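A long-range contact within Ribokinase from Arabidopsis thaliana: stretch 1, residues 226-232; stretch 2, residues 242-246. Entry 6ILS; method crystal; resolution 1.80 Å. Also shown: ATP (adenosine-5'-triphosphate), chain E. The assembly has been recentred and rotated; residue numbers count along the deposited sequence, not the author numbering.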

# COMPACT_ATOMS: atom_id res chain seq x y z
N LEU B 226 -29.25 9.49 -0.00
CA LEU B 226 -29.64 9.91 -1.34
C LEU B 226 -28.65 10.90 -1.97
O LEU B 226 -29.03 11.69 -2.84
CB LEU B 226 -31.03 10.53 -1.30
CG LEU B 226 -32.11 9.63 -0.72
CD1 LEU B 226 -33.38 10.40 -0.44
CD2 LEU B 226 -32.38 8.47 -1.65
N GLY B 227 -27.40 10.85 -1.53
CA GLY B 227 -26.35 11.69 -2.08
C GLY B 227 -26.69 13.17 -1.99
O GLY B 227 -27.05 13.64 -0.93
N SER B 228 -26.61 13.88 -3.11
CA SER B 228 -26.90 15.31 -3.14
C SER B 228 -28.36 15.62 -2.83
O SER B 228 -28.70 16.78 -2.55
CB SER B 228 -26.52 15.89 -4.50
OG SER B 228 -27.33 15.31 -5.52
N LYS B 229 -29.22 14.60 -2.85
CA LYS B 229 -30.64 14.78 -2.52
C LYS B 229 -30.92 14.61 -1.02
O LYS B 229 -32.06 14.74 -0.57
CB LYS B 229 -31.51 13.80 -3.29
CG LYS B 229 -31.35 13.88 -4.80
CD LYS B 229 -31.25 12.49 -5.42
CE LYS B 229 -30.81 12.56 -6.88
NZ LYS B 229 -29.39 13.01 -7.01
N GLY B 230 -29.89 14.29 -0.25
CA GLY B 230 -30.05 14.14 1.18
C GLY B 230 -30.29 12.71 1.66
O GLY B 230 -29.51 11.81 1.38
N SER B 231 -31.36 12.53 2.41
CA SER B 231 -31.62 11.26 3.03
C SER B 231 -33.08 11.13 3.40
O SER B 231 -33.83 12.10 3.35
CB SER B 231 -30.74 11.10 4.29
OG SER B 231 -31.12 12.04 5.28
N ALA B 232 -33.49 9.93 3.78
CA ALA B 232 -34.84 9.75 4.29
C ALA B 232 -34.88 8.54 5.20
O ALA B 232 -34.14 7.57 4.98
CB ALA B 232 -35.85 9.62 3.15
N GLN B 242 -37.98 13.13 5.52
CA GLN B 242 -36.97 13.48 4.54
C GLN B 242 -36.07 14.58 5.09
O GLN B 242 -36.53 15.46 5.82
CB GLN B 242 -37.61 13.90 3.23
CG GLN B 242 -38.44 12.81 2.57
CD GLN B 242 -39.11 13.28 1.28
OE1 GLN B 242 -40.33 13.42 1.22
NE2 GLN B 242 -38.31 13.51 0.25
N GLN B 243 -34.79 14.51 4.74
CA GLN B 243 -33.80 15.51 5.15
C GLN B 243 -32.92 15.83 3.95
O GLN B 243 -32.28 14.94 3.38
CB GLN B 243 -32.96 14.99 6.33
CG GLN B 243 -31.79 15.91 6.74
CD GLN B 243 -32.24 17.28 7.20
OE1 GLN B 243 -33.04 17.41 8.13
NE2 GLN B 243 -31.72 18.33 6.56
N SER B 244 -32.89 17.09 3.54
CA SER B 244 -32.07 17.45 2.38
C SER B 244 -30.62 17.55 2.84
O SER B 244 -30.36 17.47 4.04
CB SER B 244 -32.55 18.76 1.76
OG SER B 244 -32.51 19.78 2.74
N ILE B 245 -29.67 17.71 1.93
CA ILE B 245 -28.30 17.90 2.38
C ILE B 245 -28.21 19.20 3.14
O ILE B 245 -28.99 20.13 2.89
CB ILE B 245 -27.26 17.94 1.23
CG1 ILE B 245 -27.58 19.06 0.24
CG2 ILE B 245 -27.15 16.60 0.56
CD1 ILE B 245 -26.43 19.38 -0.67
N ILE B 246 -27.29 19.26 4.10
CA ILE B 246 -26.82 20.52 4.65
C ILE B 246 -25.68 20.94 3.73
O ILE B 246 -24.62 20.33 3.72
CB ILE B 246 -26.35 20.38 6.10
CG1 ILE B 246 -27.43 19.74 6.99
CG2 ILE B 246 -25.89 21.71 6.65
CD1 ILE B 246 -28.67 20.53 7.10
PG ATP E . -22.80 6.29 0.36
O1G ATP E . -23.28 5.21 1.27
O2G ATP E . -21.37 6.67 0.69
O3G ATP E . -22.81 5.83 -1.07
PB ATP E . -24.30 8.45 -0.62
O1B ATP E . -25.20 9.47 -0.06
O2B ATP E . -25.06 7.71 -1.62
O3B ATP E . -23.81 7.51 0.56
PA ATP E . -22.35 10.45 -1.42
O1A ATP E . -22.96 11.22 -2.59
O2A ATP E . -20.85 10.35 -1.61
O3A ATP E . -22.97 9.00 -1.36
O5' ATP E . -22.62 11.23 -0.09
C5' ATP E . -22.25 10.67 1.15
C4' ATP E . -22.88 11.59 2.29
O4' ATP E . -22.40 13.04 2.09
C3' ATP E . -24.14 11.60 2.16
O3' ATP E . -24.76 11.64 3.46
C2' ATP E . -24.52 13.00 1.36
O2' ATP E . -25.91 13.32 1.69
C1' ATP E . -23.67 13.86 1.73
N9 ATP E . -23.26 14.71 0.59
C8 ATP E . -22.89 14.57 -0.71
N7 ATP E . -22.65 15.82 -1.21
C5 ATP E . -22.86 16.73 -0.20
C6 ATP E . -22.76 18.11 -0.16
N6 ATP E . -22.38 19.00 -1.23
N1 ATP E . -23.04 18.76 0.97
C2 ATP E . -23.41 18.07 2.10
N3 ATP E . -23.51 16.72 2.08
C4 ATP E . -23.24 16.05 0.92
O HOH W 1 -30.73 17.91 -0.88
O HOH W 2 -29.56 14.18 4.54

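The two stretches meet as a short antiparallel pairing that opens into a turn lying against a loop. I245, Q243 and S231 cover the most surface, within a total of 305 Å² buried from both sides.

S231 and Q243 form the hydrogen-bonded pair of the two strands. S231 N donates to Q243 O at 2.8 Å, and Q243 N donates to S231 O at 2.9 Å. The second bond is nearly straight, at 171°; the first is more bent, at 145°. The side chains of this pair lie on the same face of the sheet, where S231 OG comes within 3.6 Å of Q243 CB. The end of the Q243 side chain then leads away, and its NE2 donates to S244 O at 3.0 Å. Water 2 links the pair: it donates to Q243 O at 3.1 Å and hydrogen-bonds S231 OG at 2.7 Å.

A232 and Q242 form the next, non-hydrogen-bonded pair. Their side chains share the other face, with A232 CB 4.1 Å from Q242 CG, an aliphatic contact.

Beyond the strands, G230 lies close to the second backbone. G230 CA makes a CH···O contact with Q243 O at 3.2 Å. A side chain would clash: an ideal CB on G230 would sit 2.0 Å from Q243 O and 2.7 Å from S244 CA.

I245 has the largest covered area. Its CA-to-CB bond points sideways, and the I245 CG2 methyl packs on the backbone of the turn, 3.3 Å from G227 O and 3.5 Å from S228 O. Water 1 bridges the same region, donating to S228 O at 2.9 Å and accepting from I245 N at 3.0 Å.

The turn also holds ATP. G227 N donates to ATP O1B at 3.0 Å, and G227 O accepts from ATP O2' at 2.9 Å. I245 CG2 lies 3.7 Å from that ATP O2'.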